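Local coordinates for protein phosphatase (Thermotoga maritima, PDB 1NF2) that probably acts as a magnesium-dependent phosphatase of the haloacid dehalogenase (HAD) superfamily, at residues Arg3-Leu13 with Cys35-Arg43; Ile63-Glu74 with Lys191-Met202. All coordinates share one frame; numbering follows the deposited sequence.

Interaction 1 (Arg3-Leu13 with Cys35-Arg43); sequences RVFVFDLDGTL and CYVVFASGR. With MG (magnesium ion), chain F; SO4 (sulfate ion), chain D.
Val6 and Val38 lie side by side on neighbouring parallel strands, CG2 of Val6 being 3.9 Å from CB of Val38; beta-branched residues suit such strands, which helix 22-31 covers on the face carrying Phe7 and Val37. The backbone ladder includes Phe7 N to Val38 O at 2.8 Å. On the Phe7 face, CG1 of Val37 meets the ring edge of Phe7, and CD1 of Leu9 sits in the ring plane of Phe39, 3.3 Å from CD2.

Beyond the strands, Arg43 crosses Asp10 at about a right angle. From CB the chain swings CG to 3.7 Å and CD to 3.3 Å from Asp10 OD2; past the bend at chi3 (87°), NE and CZ stay near that oxygen and NH1 closes on it, equally near OD1. The 2.7 Å salt bridge from NH1 to OD2 uses the syn lone pair and lies in the guanidinium plane, with the carboxylate only 21° from coplanar. A leucine in place of Arg43 would probably leave the Asp10 carboxylate without its cationic mate and freer to turn. Asp8 OD1 binds magnesium at 2.5 Å. Asp8, Asp10 and Thr12 form the DxDxT signature of the HAD fold, beside the loop that carries Ser41.

Interaction 2 (Ile63-Glu74 with Lys191-Met202); sequences IAYNGAIVYLPE and KGKALRFLRERM. With SO4 (sulfate ion), chain D.
Gly67 and Lys191 bring their CA atoms within 4.2 Å of each other where helix 191-202 begins, and from there the helix runs over strand 69-72 at 34°, the axes 9.0 Å apart at their closest. The tight start explains Gly67: a CB would collide with Lys191 N, and the positive phi of 112° suits a residue without one. Ala194, one turn on, is small enough for its CB to fit against three neighbours, the carbonyl of Gly67, CG2 of Ile63 at 3.7 Å and CG2 of Val70 at 3.8 Å. The other branch of Ile63 ends in CD1, packed on the backbone of Leu195.

Further along, Leu198 crosses Leu72 obliquely, CD1 of Leu198 lying 3.9 Å from CD2 of Leu72. Leu72 and Met202 then meet tip to tip, CE of Met202 only 3.2 Å from CD2 of Leu72, a tight fit. The other methyl of Leu72, CD1, sits over the centre of one guanidinium face of Arg201, whose NH2 is paired with Glu75.

At the opposite end Lys191 is fully extended beyond CG and crosses Asn66, whose OD1 lies 3.2 Å from Lys191 CG. Water 2 joins the two residues, donating to Asn66 OD1 and accepting from Lys191 N. The stretched chain delivers NZ 3.0 Å from sulfate O3, with Asp8 and Asp218 as salt-bridge partners. Lys191, presented to the sulfate from the first turn of a helix packed on the central sheet, is consistent with the motif III lysine of the HAD fold, at what is probably the phosphate site.

Interactions 1 and 2 share one sheet, their centres about 11 Å apart. Strands 36-40 and 62-64 are neighbours in it, and Ile63 joins them through two probable hydrogen bonds, Ser41 N to Ile63 O and Phe39 O to Ile63 N, each 2.7 Å. Both contacts converge on one sulfate, probably from the crystallisation liquor: Gly42 N of interaction 1 bonds O1 at 3.0 Å, and Lys191 of interaction 2 reaches it from the helix. The nearest side-chain atom of Lys191 is about 5 Å from magnesium, where Asp214 joins Asp8 and Asp10 in the metal site. Lying beside the metal, Asp8, Gly42 and Lys191, the sulfate plausibly marks where a substrate phosphate would sit.

Interaction 1 (Arg3-Leu13 with Cys35-Arg43)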
loop_
_atom_site.group_PDB
_atom_site.type_symbol
_atom_site.label_atom_id
_atom_site.label_comp_id
_atom_site.label_asym_id
_atom_site.label_seq_id
_atom_site.Cartn_x
_atom_site.Cartn_y
_atom_site.Cartn_z
ATOM N N ARG A 3 -6.047 -21.757 -2.152
ATOM C CA ARG A 3 -5.409 -21.853 -0.838
ATOM C C ARG A 3 -4.723 -20.562 -0.395
ATOM O O ARG A 3 -4.192 -20.493 0.712
ATOM C CB ARG A 3 -4.374 -22.981 -0.836
ATOM C CG ARG A 3 -4.928 -24.336 -1.227
ATOM C CD ARG A 3 -3.850 -25.409 -1.187
ATOM N NE ARG A 3 -4.381 -26.743 -1.453
ATOM C CZ ARG A 3 -4.930 -27.119 -2.604
ATOM N NH1 ARG A 3 -5.024 -26.256 -3.604
ATOM N NH2 ARG A 3 -5.381 -28.357 -2.757
ATOM N N VAL A 4 -4.736 -19.548 -1.256
ATOM C CA VAL A 4 -4.096 -18.268 -0.950
ATOM C C VAL A 4 -5.096 -17.155 -1.240
ATOM O O VAL A 4 -5.635 -17.063 -2.336
ATOM C CB VAL A 4 -2.818 -18.081 -1.803
ATOM C CG1 VAL A 4 -2.147 -16.731 -1.489
ATOM C CG2 VAL A 4 -1.858 -19.233 -1.522
ATOM N N PHE A 5 -5.332 -16.316 -0.242
ATOM C CA PHE A 5 -6.313 -15.246 -0.343
ATOM C C PHE A 5 -5.698 -13.860 -0.116
ATOM O O PHE A 5 -5.287 -13.525 0.989
ATOM C CB PHE A 5 -7.426 -15.543 0.671
ATOM C CG PHE A 5 -8.049 -16.909 0.492
ATOM C CD1 PHE A 5 -9.044 -17.118 -0.465
ATOM C CD2 PHE A 5 -7.588 -17.999 1.224
ATOM C CE1 PHE A 5 -9.565 -18.395 -0.698
ATOM C CE2 PHE A 5 -8.101 -19.282 1.002
ATOM C CZ PHE A 5 -9.091 -19.481 0.036
ATOM N N VAL A 6 -5.641 -13.063 -1.176
ATOM C CA VAL A 6 -5.050 -11.727 -1.095
ATOM C C VAL A 6 -6.119 -10.633 -1.037
ATOM O O VAL A 6 -7.013 -10.578 -1.876
ATOM C CB VAL A 6 -4.116 -11.487 -2.301
ATOM C CG1 VAL A 6 -3.410 -10.133 -2.156
ATOM C CG2 VAL A 6 -3.087 -12.623 -2.384
ATOM N N PHE A 7 -6.010 -9.752 -0.052
ATOM C CA PHE A 7 -6.995 -8.691 0.130
ATOM C C PHE A 7 -6.400 -7.287 0.220
ATOM O O PHE A 7 -5.488 -7.043 1.012
ATOM C CB PHE A 7 -7.775 -8.905 1.437
ATOM C CG PHE A 7 -8.387 -10.266 1.588
ATOM C CD1 PHE A 7 -9.608 -10.568 0.990
ATOM C CD2 PHE A 7 -7.763 -11.237 2.368
ATOM C CE1 PHE A 7 -10.207 -11.824 1.171
ATOM C CE2 PHE A 7 -8.354 -12.499 2.554
ATOM C CZ PHE A 7 -9.577 -12.788 1.954
ATOM N N ASP A 8 -6.915 -6.359 -0.574
ATOM C CA ASP A 8 -6.461 -4.978 -0.458
ATOM C C ASP A 8 -7.256 -4.542 0.777
ATOM O O ASP A 8 -8.268 -5.173 1.113
ATOM C CB ASP A 8 -6.888 -4.154 -1.680
ATOM C CG ASP A 8 -6.352 -2.718 -1.651
ATOM O OD1 ASP A 8 -6.587 -1.972 -2.629
ATOM O OD2 ASP A 8 -5.699 -2.328 -0.663
ATOM N N LEU A 9 -6.804 -3.499 1.465
ATOM C CA LEU A 9 -7.505 -3.012 2.654
ATOM C C LEU A 9 -8.538 -1.953 2.281
ATOM O O LEU A 9 -9.730 -2.251 2.193
ATOM C CB LEU A 9 -6.505 -2.445 3.667
ATOM C CG LEU A 9 -6.206 -3.291 4.908
ATOM C CD1 LEU A 9 -6.076 -4.749 4.538
ATOM C CD2 LEU A 9 -4.935 -2.797 5.569
ATOM N N ASP A 10 -8.082 -0.720 2.054
ATOM C CA ASP A 10 -8.975 0.377 1.685
ATOM C C ASP A 10 -9.850 0.016 0.487
ATOM O O ASP A 10 -9.393 -0.644 -0.451
ATOM C CB ASP A 10 -8.159 1.642 1.379
ATOM C CG ASP A 10 -7.533 2.251 2.628
ATOM O OD1 ASP A 10 -8.222 3.017 3.333
ATOM O OD2 ASP A 10 -6.358 1.949 2.916
ATOM N N GLY A 11 -11.112 0.445 0.538
ATOM C CA GLY A 11 -12.060 0.180 -0.533
ATOM C C GLY A 11 -12.353 -1.287 -0.804
ATOM O O GLY A 11 -13.099 -1.605 -1.732
ATOM N N THR A 12 -11.803 -2.175 0.022
ATOM C CA THR A 12 -11.958 -3.617 -0.171
ATOM C C THR A 12 -12.383 -4.354 1.106
ATOM O O THR A 12 -13.573 -4.589 1.318
ATOM C CB THR A 12 -10.625 -4.187 -0.706
ATOM O OG1 THR A 12 -10.265 -3.462 -1.891
ATOM C CG2 THR A 12 -10.742 -5.677 -1.029
ATOM N N LEU A 13 -11.422 -4.722 1.948
ATOM C CA LEU A 13 -11.745 -5.403 3.200
ATOM C C LEU A 13 -12.230 -4.377 4.235
ATOM O O LEU A 13 -13.028 -4.703 5.111
ATOM C CB LEU A 13 -10.523 -6.138 3.763
ATOM C CG LEU A 13 -10.702 -7.531 4.387
ATOM C CD1 LEU A 13 -9.581 -7.759 5.394
ATOM C CD2 LEU A 13 -12.052 -7.659 5.077
ATOM N N CYS A 35 -4.930 -22.366 5.840
ATOM C CA CYS A 35 -4.670 -21.615 4.603
ATOM C C CYS A 35 -3.930 -20.274 4.761
ATOM O O CYS A 35 -3.828 -19.727 5.856
ATOM C CB CYS A 35 -5.978 -21.397 3.829
ATOM S SG CYS A 35 -6.558 -22.862 2.903
ATOM N N TYR A 36 -3.429 -19.747 3.648
ATOM C CA TYR A 36 -2.677 -18.492 3.651
ATOM C C TYR A 36 -3.474 -17.237 3.325
ATOM O O TYR A 36 -4.135 -17.154 2.288
ATOM C CB TYR A 36 -1.520 -18.588 2.656
ATOM C CG TYR A 36 -0.466 -19.597 3.028
ATOM C CD1 TYR A 36 0.527 -19.281 3.955
ATOM C CD2 TYR A 36 -0.453 -20.865 2.450
ATOM C CE1 TYR A 36 1.509 -20.200 4.294
ATOM C CE2 TYR A 36 0.529 -21.794 2.786
ATOM C CZ TYR A 36 1.504 -21.452 3.707
ATOM O OH TYR A 36 2.483 -22.356 4.045
ATOM N N VAL A 37 -3.379 -16.247 4.207
ATOM C CA VAL A 37 -4.058 -14.979 4.009
ATOM C C VAL A 37 -3.015 -13.870 3.829
ATOM O O VAL A 37 -2.047 -13.795 4.589
ATOM C CB VAL A 37 -4.975 -14.664 5.208
ATOM C CG1 VAL A 37 -5.584 -13.280 5.062
ATOM C CG2 VAL A 37 -6.078 -15.713 5.285
ATOM N N VAL A 38 -3.213 -13.020 2.819
ATOM C CA VAL A 38 -2.286 -11.919 2.519
ATOM C C VAL A 38 -2.978 -10.552 2.435
ATOM O O VAL A 38 -4.000 -10.400 1.774
ATOM C CB VAL A 38 -1.551 -12.163 1.170
ATOM C CG1 VAL A 38 -0.557 -11.033 0.883
ATOM C CG2 VAL A 38 -0.828 -13.501 1.206
ATOM N N PHE A 39 -2.416 -9.563 3.118
ATOM C CA PHE A 39 -2.954 -8.209 3.101
ATOM C C PHE A 39 -2.012 -7.332 2.271
ATOM O O PHE A 39 -0.799 -7.332 2.488
ATOM C CB PHE A 39 -3.063 -7.660 4.527
ATOM C CG PHE A 39 -4.078 -8.377 5.379
ATOM C CD1 PHE A 39 -3.800 -9.623 5.922
ATOM C CD2 PHE A 39 -5.327 -7.817 5.610
ATOM C CE1 PHE A 39 -4.756 -10.301 6.684
ATOM C CE2 PHE A 39 -6.287 -8.488 6.370
ATOM C CZ PHE A 39 -6.003 -9.728 6.905
ATOM N N ALA A 40 -2.567 -6.591 1.320
ATOM C CA ALA A 40 -1.764 -5.732 0.458
ATOM C C ALA A 40 -2.314 -4.317 0.479
ATOM O O ALA A 40 -3.420 -4.065 0.008
ATOM C CB ALA A 40 -1.765 -6.280 -0.963
ATOM N N SER A 41 -1.530 -3.386 1.004
ATOM C CA SER A 41 -1.977 -2.006 1.115
ATOM C C SER A 41 -0.961 -0.963 0.658
ATOM O O SER A 41 0.226 -1.259 0.496
ATOM C CB SER A 41 -2.346 -1.715 2.571
ATOM O OG SER A 41 -2.797 -0.384 2.726
ATOM N N GLY A 42 -1.446 0.262 0.464
ATOM C CA GLY A 42 -0.576 1.354 0.076
ATOM C C GLY A 42 -0.114 2.068 1.336
ATOM O O GLY A 42 0.777 2.919 1.294
ATOM N N ARG A 43 -0.715 1.702 2.468
ATOM C CA ARG A 43 -0.393 2.303 3.764
ATOM C C ARG A 43 0.949 1.807 4.309
ATOM O O ARG A 43 1.534 0.866 3.775
ATOM C CB ARG A 43 -1.515 2.000 4.773
ATOM C CG ARG A 43 -2.920 2.268 4.226
ATOM C CD ARG A 43 -4.021 1.985 5.249
ATOM N NE ARG A 43 -4.291 3.146 6.087
ATOM C CZ ARG A 43 -5.275 4.017 5.876
ATOM N NH1 ARG A 43 -6.100 3.864 4.852
ATOM N NH2 ARG A 43 -5.424 5.053 6.688
HETATM MG MG MG F . -7.723 0.225 -2.277
HETATM S S SO4 D . -4.446 1.530 -1.708
HETATM O O1 SO4 D . -4.206 0.522 -0.676
HETATM O O2 SO4 D . -3.523 2.650 -1.497
HETATM O O3 SO4 D . -4.221 0.908 -3.022
HETATM O O4 SO4 D . -5.814 2.052 -1.630
HETATM O O HOH W 1 -5.208 -0.174 1.616
#

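Interaction 2 (Ile63-Glu74 with Lys191-Met202)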
loop_
_atom_site.group_PDB
_atom_site.type_symbol
_atom_site.label_atom_id
_atom_site.label_comp_id
_atom_site.label_asym_id
_atom_site.label_seq_id
_atom_site.Cartn_x
_atom_site.Cartn_y
_atom_site.Cartn_z
ATOM N N ILE A 63 1.921 -7.031 2.227
ATOM C CA ILE A 63 2.460 -6.172 1.181
ATOM C C ILE A 63 2.034 -4.766 1.603
ATOM O O ILE A 63 0.842 -4.480 1.731
ATOM C CB ILE A 63 1.873 -6.511 -0.217
ATOM C CG1 ILE A 63 2.305 -7.923 -0.636
ATOM C CG2 ILE A 63 2.367 -5.497 -1.257
ATOM C CD1 ILE A 63 1.766 -8.357 -1.979
ATOM N N ALA A 64 3.021 -3.907 1.845
ATOM C CA ALA A 64 2.795 -2.536 2.288
ATOM C C ALA A 64 3.433 -1.511 1.336
ATOM O O ALA A 64 4.158 -1.884 0.414
ATOM C CB ALA A 64 3.359 -2.366 3.700
ATOM N N TYR A 65 3.156 -0.225 1.561
ATOM C CA TYR A 65 3.704 0.839 0.714
ATOM C C TYR A 65 3.496 0.535 -0.766
ATOM O O TYR A 65 4.366 0.809 -1.595
ATOM C CB TYR A 65 5.202 1.024 0.980
ATOM C CG TYR A 65 5.521 1.673 2.310
ATOM C CD1 TYR A 65 5.359 3.045 2.499
ATOM C CD2 TYR A 65 5.990 0.914 3.379
ATOM C CE1 TYR A 65 5.666 3.648 3.728
ATOM C CE2 TYR A 65 6.294 1.502 4.603
ATOM C CZ TYR A 65 6.134 2.866 4.772
ATOM O OH TYR A 65 6.456 3.441 5.980
ATOM N N ASN A 66 2.345 -0.051 -1.084
ATOM C CA ASN A 66 1.995 -0.376 -2.464
ATOM C C ASN A 66 3.040 -1.214 -3.213
ATOM O O ASN A 66 3.282 -1.010 -4.407
ATOM C CB ASN A 66 1.711 0.920 -3.234
ATOM C CG ASN A 66 1.088 0.667 -4.591
ATOM O OD1 ASN A 66 0.175 -0.142 -4.713
ATOM N ND2 ASN A 66 1.573 1.366 -5.617
ATOM N N GLY A 67 3.663 -2.158 -2.515
ATOM C CA GLY A 67 4.638 -3.014 -3.168
ATOM C C GLY A 67 6.099 -2.877 -2.781
ATOM O O GLY A 67 6.898 -3.765 -3.106
ATOM N N ALA A 68 6.457 -1.795 -2.088
ATOM C CA ALA A 68 7.845 -1.566 -1.690
ATOM C C ALA A 68 8.273 -2.489 -0.554
ATOM O O ALA A 68 9.451 -2.836 -0.435
ATOM C CB ALA A 68 8.050 -0.102 -1.288
ATOM N N ILE A 69 7.324 -2.881 0.287
ATOM C CA ILE A 69 7.639 -3.779 1.386
ATOM C C ILE A 69 6.855 -5.084 1.364
ATOM O O ILE A 69 5.641 -5.091 1.143
ATOM C CB ILE A 69 7.411 -3.090 2.747
ATOM C CG1 ILE A 69 8.507 -2.038 2.964
ATOM C CG2 ILE A 69 7.413 -4.112 3.878
ATOM C CD1 ILE A 69 8.536 -1.440 4.347
ATOM N N VAL A 70 7.572 -6.187 1.567
ATOM C CA VAL A 70 6.961 -7.510 1.649
ATOM C C VAL A 70 7.407 -8.044 3.006
ATOM O O VAL A 70 8.602 -8.145 3.286
ATOM C CB VAL A 70 7.442 -8.464 0.530
ATOM C CG1 VAL A 70 6.842 -9.856 0.734
ATOM C CG2 VAL A 70 7.019 -7.926 -0.827
ATOM N N TYR A 71 6.437 -8.362 3.855
ATOM C CA TYR A 71 6.716 -8.852 5.195
ATOM C C TYR A 71 6.132 -10.235 5.476
ATOM O O TYR A 71 5.024 -10.554 5.042
ATOM C CB TYR A 71 6.178 -7.827 6.197
ATOM C CG TYR A 71 5.892 -8.348 7.591
ATOM C CD1 TYR A 71 4.766 -9.143 7.849
ATOM C CD2 TYR A 71 6.725 -8.020 8.661
ATOM C CE1 TYR A 71 4.477 -9.596 9.135
ATOM C CE2 TYR A 71 6.444 -8.464 9.956
ATOM C CZ TYR A 71 5.318 -9.252 10.184
ATOM O OH TYR A 71 5.036 -9.682 11.460
ATOM N N LEU A 72 6.894 -11.052 6.199
ATOM C CA LEU A 72 6.471 -12.397 6.599
ATOM C C LEU A 72 6.501 -12.438 8.121
ATOM O O LEU A 72 7.492 -12.044 8.739
ATOM C CB LEU A 72 7.411 -13.481 6.048
ATOM C CG LEU A 72 7.298 -13.793 4.554
ATOM C CD1 LEU A 72 8.200 -14.969 4.194
ATOM C CD2 LEU A 72 5.856 -14.120 4.218
ATOM N N PRO A 73 5.409 -12.914 8.744
ATOM C CA PRO A 73 5.296 -13.007 10.202
ATOM C C PRO A 73 6.542 -13.569 10.887
ATOM O O PRO A 73 6.920 -13.125 11.970
ATOM C CB PRO A 73 4.080 -13.909 10.390
ATOM C CG PRO A 73 3.212 -13.533 9.217
ATOM C CD PRO A 73 4.219 -13.494 8.090
ATOM N N GLU A 74 7.185 -14.536 10.245
ATOM C CA GLU A 74 8.367 -15.161 10.823
ATOM C C GLU A 74 9.697 -14.497 10.457
ATOM O O GLU A 74 10.481 -14.151 11.339
ATOM C CB GLU A 74 8.409 -16.651 10.450
ATOM C CG GLU A 74 8.623 -16.970 8.962
ATOM C CD GLU A 74 7.386 -16.769 8.089
ATOM O OE1 GLU A 74 7.412 -17.235 6.925
ATOM O OE2 GLU A 74 6.398 -16.156 8.550
ATOM N N LYS A 191 2.162 -3.411 -6.376
ATOM C CA LYS A 191 1.614 -4.561 -5.665
ATOM C C LYS A 191 1.775 -5.885 -6.407
ATOM O O LYS A 191 1.939 -6.924 -5.784
ATOM C CB LYS A 191 0.138 -4.321 -5.334
ATOM C CG LYS A 191 -0.080 -3.293 -4.231
ATOM C CD LYS A 191 -1.565 -3.095 -3.980
ATOM C CE LYS A 191 -1.834 -2.150 -2.821
ATOM N NZ LYS A 191 -3.299 -1.890 -2.724
ATOM N N GLY A 192 1.725 -5.836 -7.733
ATOM C CA GLY A 192 1.876 -7.035 -8.538
ATOM C C GLY A 192 3.269 -7.632 -8.438
ATOM O O GLY A 192 3.413 -8.838 -8.239
ATOM N N LYS A 193 4.302 -6.801 -8.579
ATOM C CA LYS A 193 5.672 -7.293 -8.485
ATOM C C LYS A 193 5.902 -7.845 -7.093
ATOM O O LYS A 193 6.580 -8.865 -6.917
ATOM C CB LYS A 193 6.687 -6.176 -8.762
ATOM C CG LYS A 193 6.812 -5.769 -10.226
ATOM C CD LYS A 193 8.105 -4.971 -10.443
ATOM C CE LYS A 193 8.285 -4.543 -11.892
ATOM N NZ LYS A 193 7.225 -3.586 -12.316
ATOM N N ALA A 194 5.344 -7.173 -6.093
ATOM C CA ALA A 194 5.504 -7.641 -4.727
ATOM C C ALA A 194 4.825 -9.011 -4.540
ATOM O O ALA A 194 5.386 -9.899 -3.898
ATOM C CB ALA A 194 4.931 -6.621 -3.745
ATOM N N LEU A 195 3.629 -9.184 -5.104
ATOM C CA LEU A 195 2.918 -10.453 -4.968
ATOM C C LEU A 195 3.634 -11.570 -5.716
ATOM O O LEU A 195 3.689 -12.702 -5.239
ATOM C CB LEU A 195 1.468 -10.347 -5.475
ATOM C CG LEU A 195 0.655 -11.662 -5.378
ATOM C CD1 LEU A 195 0.688 -12.176 -3.945
ATOM C CD2 LEU A 195 -0.778 -11.451 -5.838
ATOM N N ARG A 196 4.174 -11.252 -6.889
ATOM C CA ARG A 196 4.897 -12.242 -7.678
ATOM C C ARG A 196 6.129 -12.710 -6.907
ATOM O O ARG A 196 6.467 -13.890 -6.912
ATOM C CB ARG A 196 5.335 -11.650 -9.016
ATOM C CG ARG A 196 5.832 -12.696 -9.993
ATOM C CD ARG A 196 6.799 -12.099 -10.985
ATOM N NE ARG A 196 6.188 -11.107 -11.862
ATOM C CZ ARG A 196 6.850 -10.080 -12.393
ATOM N NH1 ARG A 196 8.138 -9.911 -12.130
ATOM N NH2 ARG A 196 6.231 -9.225 -13.195
ATOM N N PHE A 197 6.790 -11.767 -6.243
ATOM C CA PHE A 197 7.984 -12.044 -5.446
ATOM C C PHE A 197 7.626 -12.967 -4.277
ATOM O O PHE A 197 8.339 -13.930 -3.967
ATOM C CB PHE A 197 8.541 -10.724 -4.909
ATOM C CG PHE A 197 9.744 -10.878 -4.029
ATOM C CD1 PHE A 197 11.022 -10.911 -4.577
ATOM C CD2 PHE A 197 9.599 -10.995 -2.650
ATOM C CE1 PHE A 197 12.141 -11.056 -3.763
ATOM C CE2 PHE A 197 10.714 -11.146 -1.822
ATOM C CZ PHE A 197 11.986 -11.176 -2.380
ATOM N N LEU A 198 6.523 -12.639 -3.612
ATOM C CA LEU A 198 6.042 -13.414 -2.478
ATOM C C LEU A 198 5.737 -14.842 -2.936
ATOM O O LEU A 198 6.046 -15.814 -2.243
ATOM C CB LEU A 198 4.779 -12.764 -1.920
ATOM C CG LEU A 198 4.108 -13.492 -0.758
ATOM C CD1 LEU A 198 5.085 -13.637 0.416
ATOM C CD2 LEU A 198 2.882 -12.709 -0.349
ATOM N N ARG A 199 5.144 -14.947 -4.119
ATOM C CA ARG A 199 4.784 -16.225 -4.716
ATOM C C ARG A 199 6.017 -17.114 -4.924
ATOM O O ARG A 199 6.007 -18.308 -4.602
ATOM C CB ARG A 199 4.096 -15.971 -6.051
ATOM C CG ARG A 199 3.144 -17.051 -6.480
ATOM C CD ARG A 199 2.449 -16.652 -7.758
ATOM N NE ARG A 199 3.368 -16.654 -8.886
ATOM C CZ ARG A 199 3.141 -16.013 -10.024
ATOM N NH1 ARG A 199 2.023 -15.320 -10.171
ATOM N NH2 ARG A 199 4.025 -16.063 -11.008
ATOM N N GLU A 200 7.075 -16.535 -5.482
ATOM C CA GLU A 200 8.311 -17.268 -5.718
ATOM C C GLU A 200 8.898 -17.745 -4.390
ATOM O O GLU A 200 9.354 -18.880 -4.262
ATOM C CB GLU A 200 9.316 -16.365 -6.433
ATOM C CG GLU A 200 9.648 -16.832 -7.830
ATOM C CD GLU A 200 10.386 -18.144 -7.816
ATOM O OE1 GLU A 200 10.464 -18.795 -8.876
ATOM O OE2 GLU A 200 10.899 -18.519 -6.741
ATOM N N ARG A 201 8.871 -16.861 -3.404
ATOM C CA ARG A 201 9.388 -17.140 -2.073
ATOM C C ARG A 201 8.633 -18.289 -1.386
ATOM O O ARG A 201 9.245 -19.243 -0.889
ATOM C CB ARG A 201 9.253 -15.878 -1.221
ATOM C CG ARG A 201 10.278 -15.718 -0.121
ATOM C CD ARG A 201 10.126 -16.719 0.997
ATOM N NE ARG A 201 11.087 -16.443 2.059
ATOM C CZ ARG A 201 11.240 -17.191 3.145
ATOM N NH1 ARG A 201 10.492 -18.278 3.322
ATOM N NH2 ARG A 201 12.138 -16.847 4.060
ATOM N N MET A 202 7.305 -18.172 -1.353
ATOM C CA MET A 202 6.434 -19.147 -0.699
ATOM C C MET A 202 6.111 -20.372 -1.552
ATOM O O MET A 202 5.596 -21.374 -1.053
ATOM C CB MET A 202 5.133 -18.458 -0.273
ATOM C CG MET A 202 4.885 -18.486 1.222
ATOM S SD MET A 202 6.220 -17.844 2.180
ATOM C CE MET A 202 5.394 -17.234 3.560
HETATM S S SO4 D . -4.446 1.530 -1.708
HETATM O O1 SO4 D . -4.206 0.522 -0.676
HETATM O O2 SO4 D . -3.523 2.650 -1.497
HETATM O O3 SO4 D . -4.221 0.908 -3.022
HETATM O O4 SO4 D . -5.814 2.052 -1.630
HETATM O O HOH W 2 0.336 -1.314 -6.966
#